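PDB 1NMO: hypothetical protein ybgI from Escherichia coli, Escherichia coli O157:H7, which binds a pair of metal ions within a toroidal hexamer and may take part in degrading radiation-damaged nucleotides. Local coordinates for residues G26-K32 against D90-W96; R152-G158 against L208-G214; C171-G175 against H215-E219. All coordinates share one frame; numbering follows the deposited sequence.

How the interactions relate
From the N terminus, interaction 1 comes first: 26-32 meets 90-96 and closes a loop that carries the metal ligands His-63 and His-64 after strand 59-62, laying an outer strand on the five-stranded sheet. Interaction 2 opens after that loop has closed, joining 152-158 to 208-214 at the border of the six-stranded sheet. Interaction 3, between 171-175 and 215-219, crosses interaction 2, since 171-175 falls within the second loop and 215-219 follows it directly. Interactions 2 and 3 touch where Arg-152 packs on Ala-217 and Ala-213 on Thr-218. Interaction 1 approaches interaction 3 to about 8 Å between nearest atoms; with His-215 and Glu-219 following strand 209-212, both sheets supply ligands to the two irons.

Interaction 1 (G26-K32 against D90-W96); sequences GLQVEGK and DINLYGW
Leu-27 lays its CD2 methyl squarely over the face of the Tyr-94 ring, 3.8 Å from the ring centroid, and this is the dense end of the contact. The tyrosine CG stands beside its own backbone N (chi1 -58°), which turns the ring under the leucine and sends OH on to Asn-3 O in helix 3-13. Next to it Gly-26 lies against one face of the Trp-96 indole, its CA 3.5 Å from CZ2. On the other face of the sheet Val-29 and Leu-93 meet CB to CB at 4.0 Å, both packing on helix 78-88.

The backbones pair antiparallel, Gly-26 exchanging two hydrogen bonds with Gly-95, until a classic beta bulge interrupts them. Gln-28 and Val-29 both face Leu-93, whose carbonyl oxygen takes the N-H of each, at 2.6 Å from Gln-28 N and 3.1 Å from Val-29 N. The bulge shifts the register of strand 26-29, an outermost strand of the five-stranded mixed sheet within this chain, by one residue; Val-29 then pairs with Leu-93, whose N donates to Val-29 O. Gln-28 OE1 passes Leu-93 CD2 and accepts from Tyr-66 N, while NE2 turns to Pro-24 O.

Beyond Val-29 the Asn-92 side chain takes over much of the bonding. Its amide holds the departing loop at two points: OD1 receives Gly-31 N from well above its carbonyl plane, whereas ND2 gives a hydrogen in the amide plane to Lys-32 O, 2.9 Å away. Lys-32 N in turn binds Asp-90 O almost straight (173°). Here the packing thins toward solvent. Water 1 sits between Glu-30 O and Ile-91 O, and the exposed Asp-90 carboxylate stays 6.1 Å (OD2) from Lys-32 NZ, which makes its salt bridge with Asp-58 instead.

Interaction 2 (R152-G158 against L208-G214); sequences RKPLWCG and LHFYAAG
Trp-156 and Tyr-211 lie side by side on one face of an antiparallel strand pair, in which 155-157 forms the border of the six-stranded mixed sheet within this chain and 209-212 runs just inside it. Leu-155 with Ala-212 and Cys-157 with Phe-210 are the hydrogen-bonded pairs, and they send their side chains to the other face, where Cys-157 and Phe-210 pack on helix 197-205.

The tryptophan can be followed outward. Trp-156 CB rests 3.8 Å from Tyr-211 CE2. With CG anti to the backbone N (chi1 162°), the indole runs along the tyrosine, CG near CE2 and then CD1 only 3.2 Å from CZ. The two planes are nearly parallel (11°) but slid apart, so overlap is slight. NE1 next passes the tyrosine hydroxyl without bonding to it and gives its hydrogen to His-209 ND1, 2.9 Å away and practically in the indole plane, though NE1 itself is tilted 21° from the imidazole plane. CZ2, farther round the rim, still borders the imidazole. His-209 NE2 is engaged with Pro-162 O and Tyr-211 OH with Gly-139 O, two bonds that anchor the outer ends of the cluster.

At the far end Pro-154 CB packs on Ala-213, and water 2 joins Arg-152 O to Ala-213 O. The Arg-152 guanidinium is bonded through NH2 to Pro-246 O; one face, toward its rim, meets Gly-214, whose CA is 3.0 Å from NH1.

Interaction 3 (C171-G175 against H215-E219); sequences CTGGG and HHATE. With FE (Fe (III) ion), chain G; FE (Fe (III) ion), chain H.
Thr-172 turns OG1 to the place between its backbone N and carbonyl carbon (chi1 68°), while Glu-219 sets CG beside its own N (chi1 -62°) and then runs extended, so that OG1 and OE2 meet at 2.7 Å. The threonine gives its hydrogen to the anti lone pair of OE2, the one directed away from OE1. Both carboxylate oxygens also hold metal: OE1 binds one iron and OE2 the other, each at 2.3 Å, which makes Glu-219 a bridging ligand of the dinuclear site.

Gly-173 brings the loop against the short, weakly bonded helix 215-218. Its N donates to Thr-218 OG1 along a nearly straight line (162°); OG1 is also bonded to Gly-214 O, so the hydroxyl links the helix start to the loop. Gly-173 CA sits over the centre of the His-215 imidazole, 3.6 Å from the ring centroid. That ring points NE2 at the iron bound by OE1, at 2.3 Å, and fastens ND1 to Glu-194, a second-shell partner that limits its rotation. His-64 completes the protein ligands of this iron, His-63 and Asp-101 those of the other.

Water 3 is bound to the second iron at 2.4 Å and donates to Thr-172 O. The metal would draw electron density from this water while the carbonyl orients one of its hydrogens, an environment consistent with activating water at a two-metal site, though no reaction has been established for this protein.

Interaction 1 (G26-K32 against D90-W96)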
ATOM      1  N   GLY A  26      -5.539  17.011  41.883  1.00 18.43           N
ATOM      2  CA  GLY A  26      -5.343  16.231  43.104  1.00 17.10           C
ATOM      3  C   GLY A  26      -5.995  14.852  43.015  1.00 17.28           C
ATOM      4  O   GLY A  26      -6.024  14.257  41.914  1.00 16.49           O
ATOM      5  N   LEU A  27      -6.541  14.354  44.141  1.00 16.47           N
ATOM      6  CA  LEU A  27      -7.209  13.016  44.163  1.00 16.18           C
ATOM      7  C   LEU A  27      -8.528  13.170  43.401  1.00 15.64           C
ATOM      8  O   LEU A  27      -9.383  13.909  43.877  1.00 15.79           O
ATOM      9  CB  LEU A  27      -7.624  12.653  45.586  1.00 15.02           C
ATOM     10  CG  LEU A  27      -7.157  11.296  46.040  1.00 17.27           C
ATOM     11  CD1 LEU A  27      -7.989  10.870  47.209  1.00 15.35           C
ATOM     12  CD2 LEU A  27      -7.200  10.304  44.944  1.00 14.01           C
ATOM     13  N   GLN A  28      -8.749  12.525  42.273  1.00 14.35           N
ATOM     14  CA  GLN A  28     -10.068  12.753  41.692  1.00 15.69           C
ATOM     15  C   GLN A  28     -11.005  11.574  41.993  1.00 16.61           C
ATOM     16  O   GLN A  28     -12.229  11.708  41.957  1.00 16.62           O
ATOM     17  CB  GLN A  28      -9.975  12.941  40.188  1.00 15.30           C
ATOM     18  CG  GLN A  28      -9.068  14.114  39.784  1.00 16.77           C
ATOM     19  CD  GLN A  28      -9.141  14.312  38.284  1.00 17.97           C
ATOM     20  OE1 GLN A  28      -9.675  13.448  37.563  1.00 16.67           O
ATOM     21  NE2 GLN A  28      -8.621  15.437  37.799  1.00 17.35           N
ATOM     22  N   VAL A  29     -10.463  10.405  42.287  1.00 16.37           N
ATOM     23  CA  VAL A  29     -11.382   9.285  42.564  1.00 17.19           C
ATOM     24  C   VAL A  29     -10.651   8.566  43.650  1.00 17.95           C
ATOM     25  O   VAL A  29      -9.576   8.042  43.430  1.00 19.32           O
ATOM     26  CB  VAL A  29     -11.572   8.359  41.339  1.00 15.64           C
ATOM     27  CG1 VAL A  29     -12.654   7.305  41.659  1.00 14.71           C
ATOM     28  CG2 VAL A  29     -11.996   9.222  40.079  1.00 15.45           C
ATOM     29  N   GLU A  30     -11.205   8.595  44.847  1.00 17.93           N
ATOM     30  CA  GLU A  30     -10.583   7.936  45.984  1.00 18.00           C
ATOM     31  C   GLU A  30     -10.649   6.415  45.903  1.00 18.88           C
ATOM     32  O   GLU A  30     -11.648   5.856  45.466  1.00 17.10           O
ATOM     33  CB  GLU A  30     -11.289   8.369  47.247  1.00 17.78           C
ATOM     34  CG  GLU A  30     -10.545   8.151  48.476  1.00 18.62           C
ATOM     35  CD  GLU A  30     -11.432   8.378  49.684  1.00 21.83           C
ATOM     36  OE1 GLU A  30     -12.491   9.080  49.535  1.00 21.48           O
ATOM     37  OE2 GLU A  30     -11.066   7.856  50.775  1.00 20.45           O
ATOM     38  N   GLY A  31      -9.567   5.775  46.381  1.00 20.26           N
ATOM     39  CA  GLY A  31      -9.438   4.322  46.437  1.00 18.64           C
ATOM     40  C   GLY A  31      -8.794   3.872  47.763  1.00 18.52           C
ATOM     41  O   GLY A  31      -9.052   4.499  48.810  1.00 17.19           O
ATOM     42  N   LYS A  32      -8.020   2.760  47.751  1.00 18.28           N
ATOM     43  CA  LYS A  32      -7.405   2.225  48.980  1.00 17.84           C
ATOM     44  C   LYS A  32      -6.505   3.278  49.601  1.00 19.12           C
ATOM     45  O   LYS A  32      -5.775   4.019  48.927  1.00 17.62           O
ATOM     46  CB  LYS A  32      -6.612   0.962  48.699  1.00 15.81           C
ATOM     47  CG  LYS A  32      -5.620   1.223  47.649  1.00 16.93           C
ATOM     48  CD  LYS A  32      -4.655   0.070  47.366  1.00 18.07           C
ATOM     49  CE  LYS A  32      -5.334  -1.264  47.109  1.00 19.95           C
ATOM     50  NZ  LYS A  32      -4.660  -1.877  45.911  1.00 17.82           N
ATOM     51  N   ASP A  90     -10.497  -0.443  43.784  1.00 17.78           N
ATOM     52  CA  ASP A  90      -9.966   0.459  44.814  1.00 16.61           C
ATOM     53  C   ASP A  90      -8.735   1.176  44.363  1.00 15.13           C
ATOM     54  O   ASP A  90      -7.799   1.381  45.141  1.00 14.51           O
ATOM     55  CB  ASP A  90      -9.620  -0.278  46.080  1.00 18.62           C
ATOM     56  CG  ASP A  90     -10.794  -0.977  46.669  1.00 20.04           C
ATOM     57  OD1 ASP A  90     -11.826  -0.294  46.881  1.00 20.57           O
ATOM     58  OD2 ASP A  90     -10.669  -2.228  46.918  1.00 21.59           O
ATOM     59  N   ILE A  91      -8.717   1.552  43.103  1.00 14.18           N
ATOM     60  CA  ILE A  91      -7.562   2.262  42.591  1.00 13.84           C
ATOM     61  C   ILE A  91      -7.792   3.782  42.732  1.00 13.38           C
ATOM     62  O   ILE A  91      -8.813   4.267  42.274  1.00 14.50           O
ATOM     63  CB  ILE A  91      -7.354   1.924  41.107  1.00 11.96           C
ATOM     64  CG1 ILE A  91      -6.959   0.478  40.907  1.00 14.17           C
ATOM     65  CG2 ILE A  91      -6.287   2.785  40.522  1.00 14.26           C
ATOM     66  CD1 ILE A  91      -6.728   0.122  39.434  1.00  9.61           C
ATOM     67  N   ASN A  92      -6.893   4.515  43.406  1.00 12.87           N
ATOM     68  CA  ASN A  92      -6.958   6.004  43.462  1.00 13.31           C
ATOM     69  C   ASN A  92      -6.642   6.712  42.090  1.00 13.10           C
ATOM     70  O   ASN A  92      -5.617   6.423  41.455  1.00 14.36           O
ATOM     71  CB  ASN A  92      -5.929   6.550  44.477  1.00 12.53           C
ATOM     72  CG  ASN A  92      -6.198   6.055  45.868  1.00 11.97           C
ATOM     73  OD1 ASN A  92      -6.876   6.716  46.654  1.00 12.52           O
ATOM     74  ND2 ASN A  92      -5.738   4.845  46.168  1.00 12.37           N
ATOM     75  N   LEU A  93      -7.481   7.614  41.589  1.00 12.42           N
ATOM     76  CA  LEU A  93      -7.042   8.316  40.357  1.00 11.40           C
ATOM     77  C   LEU A  93      -6.710   9.729  40.767  1.00 12.45           C
ATOM     78  O   LEU A  93      -7.544  10.394  41.401  1.00 14.21           O
ATOM     79  CB  LEU A  93      -8.131   8.465  39.307  1.00 10.48           C
ATOM     80  CG  LEU A  93      -7.789   9.411  38.139  1.00  9.49           C
ATOM     81  CD1 LEU A  93      -6.793   8.675  37.257  1.00  7.89           C
ATOM     82  CD2 LEU A  93      -9.025   9.730  37.275  1.00  8.78           C
ATOM     83  N   TYR A  94      -5.503  10.206  40.430  1.00 11.46           N
ATOM     84  CA  TYR A  94      -5.132  11.602  40.704  1.00  8.49           C
ATOM     85  C   TYR A  94      -4.862  12.111  39.305  1.00  9.83           C
ATOM     86  O   TYR A  94      -4.462  11.303  38.427  1.00 10.66           O
ATOM     87  CB  TYR A  94      -3.789  11.734  41.450  1.00  9.23           C
ATOM     88  CG  TYR A  94      -3.645  11.031  42.812  1.00  9.13           C
ATOM     89  CD1 TYR A  94      -3.543   9.672  42.892  1.00  9.62           C
ATOM     90  CD2 TYR A  94      -3.585  11.769  44.003  1.00 10.82           C
ATOM     91  CE1 TYR A  94      -3.363   9.017  44.129  1.00 12.47           C
ATOM     92  CE2 TYR A  94      -3.422  11.135  45.258  1.00 11.86           C
ATOM     93  CZ  TYR A  94      -3.299   9.765  45.305  1.00 12.09           C
ATOM     94  OH  TYR A  94      -3.045   9.148  46.532  1.00 11.57           O
ATOM     95  N   GLY A  95      -5.087  13.419  39.096  1.00 10.09           N
ATOM     96  CA  GLY A  95      -4.789  14.125  37.848  1.00  8.96           C
ATOM     97  C   GLY A  95      -4.305  15.560  38.212  1.00 11.98           C
ATOM     98  O   GLY A  95      -4.785  16.135  39.210  1.00 12.88           O
ATOM     99  N   TRP A  96      -3.313  16.118  37.494  1.00 12.77           N
ATOM    100  CA  TRP A  96      -2.876  17.499  37.652  1.00 12.72           C
ATOM    101  C   TRP A  96      -2.842  18.092  36.240  1.00 13.74           C
ATOM    102  O   TRP A  96      -2.036  17.685  35.400  1.00 15.77           O
ATOM    103  CB  TRP A  96      -1.492  17.607  38.276  1.00 12.29           C
ATOM    104  CG  TRP A  96      -1.558  17.551  39.757  1.00 12.30           C
ATOM    105  CD1 TRP A  96      -1.780  18.594  40.598  1.00 14.26           C
ATOM    106  CD2 TRP A  96      -1.539  16.368  40.584  1.00 13.00           C
ATOM    107  NE1 TRP A  96      -1.911  18.153  41.884  1.00 13.30           N
ATOM    108  CE2 TRP A  96      -1.767  16.791  41.910  1.00 12.13           C
ATOM    109  CE3 TRP A  96      -1.346  14.986  40.324  1.00 12.88           C
ATOM    110  CZ2 TRP A  96      -1.822  15.904  42.974  1.00 11.17           C
ATOM    111  CZ3 TRP A  96      -1.397  14.098  41.362  1.00 10.40           C
ATOM    112  CH2 TRP A  96      -1.639  14.562  42.696  1.00 12.98           C
TER
HETATM  113  O   HOH W   1     -11.502   3.920  43.604  1.00 19.32           O

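Interaction 2 (R152-G158 against L208-G214)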
ATOM      1  N   ARG A 152       7.383  11.644  16.048  1.00 15.16           N
ATOM      2  CA  ARG A 152       6.141  11.956  15.319  1.00 16.02           C
ATOM      3  C   ARG A 152       6.387  13.105  14.381  1.00 16.09           C
ATOM      4  O   ARG A 152       6.981  14.074  14.776  1.00 16.35           O
ATOM      5  CB  ARG A 152       5.016  12.383  16.322  1.00 13.99           C
ATOM      6  CG  ARG A 152       3.668  12.910  15.649  1.00 13.06           C
ATOM      7  CD  ARG A 152       2.633  13.303  16.696  1.00 13.91           C
ATOM      8  NE  ARG A 152       1.294  13.547  16.166  1.00 15.86           N
ATOM      9  CZ  ARG A 152       0.862  14.717  15.697  1.00 16.06           C
ATOM     10  NH1 ARG A 152       1.669  15.759  15.694  1.00 14.44           N
ATOM     11  NH2 ARG A 152      -0.398  14.841  15.233  1.00 15.65           N
ATOM     12  N   LYS A 153       5.920  13.021  13.134  1.00 18.72           N
ATOM     13  CA  LYS A 153       6.115  14.130  12.152  1.00 18.63           C
ATOM     14  C   LYS A 153       5.220  15.329  12.455  1.00 19.21           C
ATOM     15  O   LYS A 153       3.986  15.228  12.438  1.00 20.59           O
ATOM     16  CB  LYS A 153       5.805  13.628  10.725  1.00 18.87           C
ATOM     17  CG  LYS A 153       6.129  14.643   9.575  1.00 20.15           C
ATOM     18  CD  LYS A 153       5.796  14.047   8.200  1.00 20.85           C
ATOM     19  CE  LYS A 153       6.211  14.943   7.026  1.00 21.98           C
ATOM     20  NZ  LYS A 153       5.444  16.263   7.093  1.00 25.90           N
ATOM     21  N   PRO A 154       5.801  16.506  12.685  1.00 18.66           N
ATOM     22  CA  PRO A 154       4.818  17.555  12.962  1.00 17.74           C
ATOM     23  C   PRO A 154       4.283  18.245  11.703  1.00 17.45           C
ATOM     24  O   PRO A 154       4.867  18.185  10.599  1.00 16.77           O
ATOM     25  CB  PRO A 154       5.645  18.545  13.785  1.00 16.87           C
ATOM     26  CG  PRO A 154       6.895  18.579  12.882  1.00 18.11           C
ATOM     27  CD  PRO A 154       7.178  17.055  12.773  1.00 18.47           C
ATOM     28  N   LEU A 155       3.171  18.947  11.879  1.00 16.57           N
ATOM     29  CA  LEU A 155       2.635  19.751  10.778  1.00 16.89           C
ATOM     30  C   LEU A 155       3.512  20.994  10.837  1.00 16.04           C
ATOM     31  O   LEU A 155       3.615  21.608  11.890  1.00 15.59           O
ATOM     32  CB  LEU A 155       1.190  20.192  11.045  1.00 17.17           C
ATOM     33  CG  LEU A 155       0.760  21.459  10.258  1.00 19.60           C
ATOM     34  CD1 LEU A 155       1.200  21.245   8.820  1.00 21.60           C
ATOM     35  CD2 LEU A 155      -0.754  21.656  10.243  1.00 17.65           C
ATOM     36  N   TRP A 156       4.163  21.374   9.740  1.00 17.49           N
ATOM     37  CA  TRP A 156       4.984  22.599   9.765  1.00 18.26           C
ATOM     38  C   TRP A 156       4.525  23.574   8.676  1.00 19.77           C
ATOM     39  O   TRP A 156       4.382  23.212   7.505  1.00 20.19           O
ATOM     40  CB  TRP A 156       6.459  22.277   9.592  1.00 17.33           C
ATOM     41  CG  TRP A 156       7.378  23.483   9.162  1.00 19.06           C
ATOM     42  CD1 TRP A 156       7.501  24.701   9.790  1.00 18.08           C
ATOM     43  CD2 TRP A 156       8.231  23.555   8.004  1.00 17.64           C
ATOM     44  NE1 TRP A 156       8.362  25.518   9.079  1.00 17.38           N
ATOM     45  CE2 TRP A 156       8.823  24.837   7.990  1.00 17.66           C
ATOM     46  CE3 TRP A 156       8.556  22.653   6.979  1.00 19.81           C
ATOM     47  CZ2 TRP A 156       9.719  25.244   6.997  1.00 17.56           C
ATOM     48  CZ3 TRP A 156       9.452  23.071   5.989  1.00 18.48           C
ATOM     49  CH2 TRP A 156      10.016  24.341   6.013  1.00 17.93           C
ATOM     50  N   CYS A 157       4.238  24.804   9.085  1.00 19.75           N
ATOM     51  CA  CYS A 157       3.828  25.783   8.137  1.00 21.67           C
ATOM     52  C   CYS A 157       4.826  26.915   8.274  1.00 21.55           C
ATOM     53  O   CYS A 157       4.763  27.688   9.235  1.00 20.27           O
ATOM     54  CB  CYS A 157       2.399  26.245   8.436  1.00 23.05           C
ATOM     55  SG  CYS A 157       1.852  27.632   7.381  1.00 29.21           S
ATOM     56  N   GLY A 158       5.744  27.025   7.315  1.00 22.00           N
ATOM     57  CA  GLY A 158       6.755  28.089   7.434  1.00 23.15           C
ATOM     58  C   GLY A 158       7.081  28.915   6.199  1.00 23.48           C
ATOM     59  O   GLY A 158       8.100  29.619   6.132  1.00 24.27           O
ATOM     60  N   LEU A 208       5.815  33.721  10.900  1.00 19.56           N
ATOM     61  CA  LEU A 208       6.592  32.852  11.765  1.00 17.82           C
ATOM     62  C   LEU A 208       6.348  31.391  11.364  1.00 18.24           C
ATOM     63  O   LEU A 208       5.377  31.070  10.686  1.00 16.80           O
ATOM     64  CB  LEU A 208       6.276  33.074  13.232  1.00 18.39           C
ATOM     65  CG  LEU A 208       4.845  32.802  13.644  1.00 19.56           C
ATOM     66  CD1 LEU A 208       4.695  32.807  15.179  1.00 18.87           C
ATOM     67  CD2 LEU A 208       4.017  33.878  13.090  1.00 18.41           C
ATOM     68  N   HIS A 209       7.309  30.546  11.721  1.00 16.49           N
ATOM     69  CA  HIS A 209       7.254  29.143  11.470  1.00 16.25           C
ATOM     70  C   HIS A 209       6.305  28.594  12.511  1.00 16.54           C
ATOM     71  O   HIS A 209       6.470  28.910  13.698  1.00 19.06           O
ATOM     72  CB  HIS A 209       8.635  28.509  11.698  1.00 15.15           C
ATOM     73  CG  HIS A 209       9.619  28.796  10.610  1.00 15.34           C
ATOM     74  ND1 HIS A 209       9.553  28.189   9.372  1.00 14.10           N
ATOM     75  CD2 HIS A 209      10.656  29.677  10.552  1.00 14.66           C
ATOM     76  CE1 HIS A 209      10.499  28.690   8.583  1.00 13.59           C
ATOM     77  NE2 HIS A 209      11.182  29.593   9.276  1.00 16.25           N
ATOM     78  N   PHE A 210       5.346  27.750  12.104  1.00 13.93           N
ATOM     79  CA  PHE A 210       4.424  27.172  13.079  1.00 13.34           C
ATOM     80  C   PHE A 210       4.521  25.648  12.988  1.00 12.31           C
ATOM     81  O   PHE A 210       4.608  25.136  11.885  1.00 15.09           O
ATOM     82  CB  PHE A 210       2.958  27.617  12.833  1.00 10.21           C
ATOM     83  CG  PHE A 210       2.001  26.788  13.562  1.00  9.65           C
ATOM     84  CD1 PHE A 210       1.898  26.884  14.944  1.00 11.07           C
ATOM     85  CD2 PHE A 210       1.266  25.814  12.901  1.00 10.02           C
ATOM     86  CE1 PHE A 210       1.073  26.026  15.690  1.00 11.31           C
ATOM     87  CE2 PHE A 210       0.438  24.943  13.637  1.00 11.45           C
ATOM     88  CZ  PHE A 210       0.352  25.061  15.038  1.00 12.65           C
ATOM     89  N   TYR A 211       4.510  24.959  14.124  1.00 10.21           N
ATOM     90  CA  TYR A 211       4.609  23.493  14.213  1.00 11.04           C
ATOM     91  C   TYR A 211       3.469  23.021  15.117  1.00 11.41           C
ATOM     92  O   TYR A 211       3.297  23.586  16.215  1.00  9.48           O
ATOM     93  CB  TYR A 211       5.910  23.037  14.919  1.00 12.49           C
ATOM     94  CG  TYR A 211       7.120  23.528  14.214  1.00 11.97           C
ATOM     95  CD1 TYR A 211       7.528  24.825  14.341  1.00 11.26           C
ATOM     96  CD2 TYR A 211       7.746  22.714  13.272  1.00 12.76           C
ATOM     97  CE1 TYR A 211       8.542  25.327  13.500  1.00 13.21           C
ATOM     98  CE2 TYR A 211       8.747  23.167  12.461  1.00 14.04           C
ATOM     99  CZ  TYR A 211       9.150  24.485  12.559  1.00 15.73           C
ATOM    100  OH  TYR A 211      10.161  24.931  11.673  1.00 16.06           O
ATOM    101  N   ALA A 212       2.701  22.000  14.674  1.00  9.57           N
ATOM    102  CA  ALA A 212       1.615  21.459  15.514  1.00  9.57           C
ATOM    103  C   ALA A 212       2.289  20.136  15.747  1.00  9.91           C
ATOM    104  O   ALA A 212       2.261  19.286  14.865  1.00 11.31           O
ATOM    105  CB  ALA A 212       0.356  21.298  14.713  1.00  7.46           C
ATOM    106  N   ALA A 213       2.932  19.949  16.907  1.00  9.54           N
ATOM    107  CA  ALA A 213       3.743  18.752  17.101  1.00 10.47           C
ATOM    108  C   ALA A 213       3.047  17.588  17.697  1.00 11.87           C
ATOM    109  O   ALA A 213       3.706  16.580  17.992  1.00 12.93           O
ATOM    110  CB  ALA A 213       4.962  19.077  17.905  1.00  9.18           C
ATOM    111  N   GLY A 214       1.722  17.715  17.870  1.00 12.90           N
ATOM    112  CA  GLY A 214       0.938  16.635  18.449  1.00 13.30           C
ATOM    113  C   GLY A 214       0.516  16.898  19.875  1.00 12.64           C
ATOM    114  O   GLY A 214       1.332  17.294  20.687  1.00 15.87           O
TER
HETATM  115  O   HOH W   2       5.008  16.012  15.913  1.00 20.95           O

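Interaction 3 (C171-G175 against H215-E219)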
ATOM      1  N   CYS A 171       3.633  26.204  23.607  1.00 12.76           N
ATOM      2  CA  CYS A 171       2.671  25.863  24.666  1.00 14.63           C
ATOM      3  C   CYS A 171       2.346  24.431  24.317  1.00 12.69           C
ATOM      4  O   CYS A 171       1.921  24.222  23.216  1.00 13.03           O
ATOM      5  CB  CYS A 171       1.374  26.701  24.619  1.00 12.64           C
ATOM      6  SG  CYS A 171       0.239  26.200  25.986  1.00 18.25           S
ATOM      7  N   THR A 172       2.558  23.448  25.198  1.00 12.25           N
ATOM      8  CA  THR A 172       2.235  22.102  24.812  1.00 13.40           C
ATOM      9  C   THR A 172       0.663  21.855  24.731  1.00 14.02           C
ATOM     10  O   THR A 172      -0.129  22.603  25.263  1.00 12.36           O
ATOM     11  CB  THR A 172       2.787  21.078  25.823  1.00 14.90           C
ATOM     12  OG1 THR A 172       2.055  21.246  27.048  1.00 16.42           O
ATOM     13  CG2 THR A 172       4.339  21.191  26.009  1.00 11.18           C
ATOM     14  N   GLY A 173       0.220  20.822  24.017  1.00 13.56           N
ATOM     15  CA  GLY A 173      -1.203  20.546  24.003  1.00 13.59           C
ATOM     16  C   GLY A 173      -2.010  21.367  23.060  1.00 14.49           C
ATOM     17  O   GLY A 173      -1.573  21.635  21.933  1.00 15.95           O
ATOM     18  N   GLY A 174      -3.206  21.759  23.480  1.00 14.84           N
ATOM     19  CA  GLY A 174      -4.010  22.585  22.585  1.00 16.33           C
ATOM     20  C   GLY A 174      -3.715  24.067  22.795  1.00 16.49           C
ATOM     21  O   GLY A 174      -4.628  24.808  23.185  1.00 17.91           O
ATOM     22  N   GLY A 175      -2.449  24.492  22.596  1.00 15.65           N
ATOM     23  CA  GLY A 175      -2.094  25.887  22.780  1.00 13.14           C
ATOM     24  C   GLY A 175      -2.097  26.731  21.516  1.00 13.38           C
ATOM     25  O   GLY A 175      -1.606  27.841  21.528  1.00 11.25           O
ATOM     26  N   HIS A 215      -0.740  16.649  20.228  1.00 12.92           N
ATOM     27  CA  HIS A 215      -1.165  16.903  21.607  1.00 13.01           C
ATOM     28  C   HIS A 215      -0.554  15.924  22.595  1.00 13.70           C
ATOM     29  O   HIS A 215       0.108  16.302  23.617  1.00 12.25           O
ATOM     30  CB  HIS A 215      -2.678  16.829  21.757  1.00 11.73           C
ATOM     31  CG  HIS A 215      -3.148  17.391  23.056  1.00 10.23           C
ATOM     32  ND1 HIS A 215      -4.175  18.314  23.154  1.00 12.69           N
ATOM     33  CD2 HIS A 215      -2.775  17.113  24.323  1.00  9.74           C
ATOM     34  CE1 HIS A 215      -4.431  18.563  24.429  1.00 10.66           C
ATOM     35  NE2 HIS A 215      -3.588  17.847  25.159  1.00 11.00           N
ATOM     36  N   HIS A 216      -0.858  14.654  22.359  1.00 12.33           N
ATOM     37  CA  HIS A 216      -0.251  13.601  23.200  1.00 12.81           C
ATOM     38  C   HIS A 216       1.312  13.602  23.140  1.00 13.63           C
ATOM     39  O   HIS A 216       1.998  13.454  24.186  1.00 15.40           O
ATOM     40  CB  HIS A 216      -0.705  12.248  22.731  1.00 10.89           C
ATOM     41  CG  HIS A 216      -0.048  11.130  23.464  1.00  9.64           C
ATOM     42  ND1 HIS A 216      -0.612  10.539  24.590  1.00  8.14           N
ATOM     43  CD2 HIS A 216       1.105  10.461  23.209  1.00  8.36           C
ATOM     44  CE1 HIS A 216       0.169   9.547  24.991  1.00  7.82           C
ATOM     45  NE2 HIS A 216       1.214   9.476  24.171  1.00 10.13           N
ATOM     46  N   ALA A 217       1.854  13.726  21.924  1.00 11.78           N
ATOM     47  CA  ALA A 217       3.285  13.755  21.686  1.00 12.62           C
ATOM     48  C   ALA A 217       4.016  14.810  22.553  1.00 13.32           C
ATOM     49  O   ALA A 217       5.085  14.541  23.097  1.00 15.73           O
ATOM     50  CB  ALA A 217       3.532  14.008  20.156  1.00 12.43           C
ATOM     51  N   THR A 218       3.410  15.974  22.755  1.00 11.31           N
ATOM     52  CA  THR A 218       4.014  17.018  23.544  1.00 11.19           C
ATOM     53  C   THR A 218       3.715  17.028  25.046  1.00 12.29           C
ATOM     54  O   THR A 218       4.350  17.828  25.810  1.00 10.79           O
ATOM     55  CB  THR A 218       3.682  18.412  22.940  1.00 11.00           C
ATOM     56  OG1 THR A 218       2.246  18.629  22.961  1.00 11.76           O
ATOM     57  CG2 THR A 218       4.202  18.472  21.428  1.00  9.72           C
ATOM     58  N   GLU A 219       2.832  16.119  25.507  1.00 12.71           N
ATOM     59  CA  GLU A 219       2.480  16.100  26.924  1.00 14.10           C
ATOM     60  C   GLU A 219       2.792  14.778  27.624  1.00 14.52           C
ATOM     61  O   GLU A 219       2.035  14.267  28.503  1.00 13.15           O
ATOM     62  CB  GLU A 219       1.018  16.548  27.124  1.00 13.28           C
ATOM     63  CG  GLU A 219       0.906  17.995  26.623  1.00 13.37           C
ATOM     64  CD  GLU A 219      -0.332  18.674  27.097  1.00 13.58           C
ATOM     65  OE1 GLU A 219      -1.308  17.924  27.430  1.00 14.98           O
ATOM     66  OE2 GLU A 219      -0.340  19.932  27.132  1.00 13.59           O
TER
HETATM   67 FE    FE G 301      -3.512  18.553  27.304  1.00 30.80          FE
HETATM   68 FE    FE H 302      -1.685  20.628  28.845  1.00 25.37          FE
HETATM   69  O   HOH W   3      -1.641  22.740  27.761  1.00 20.34           O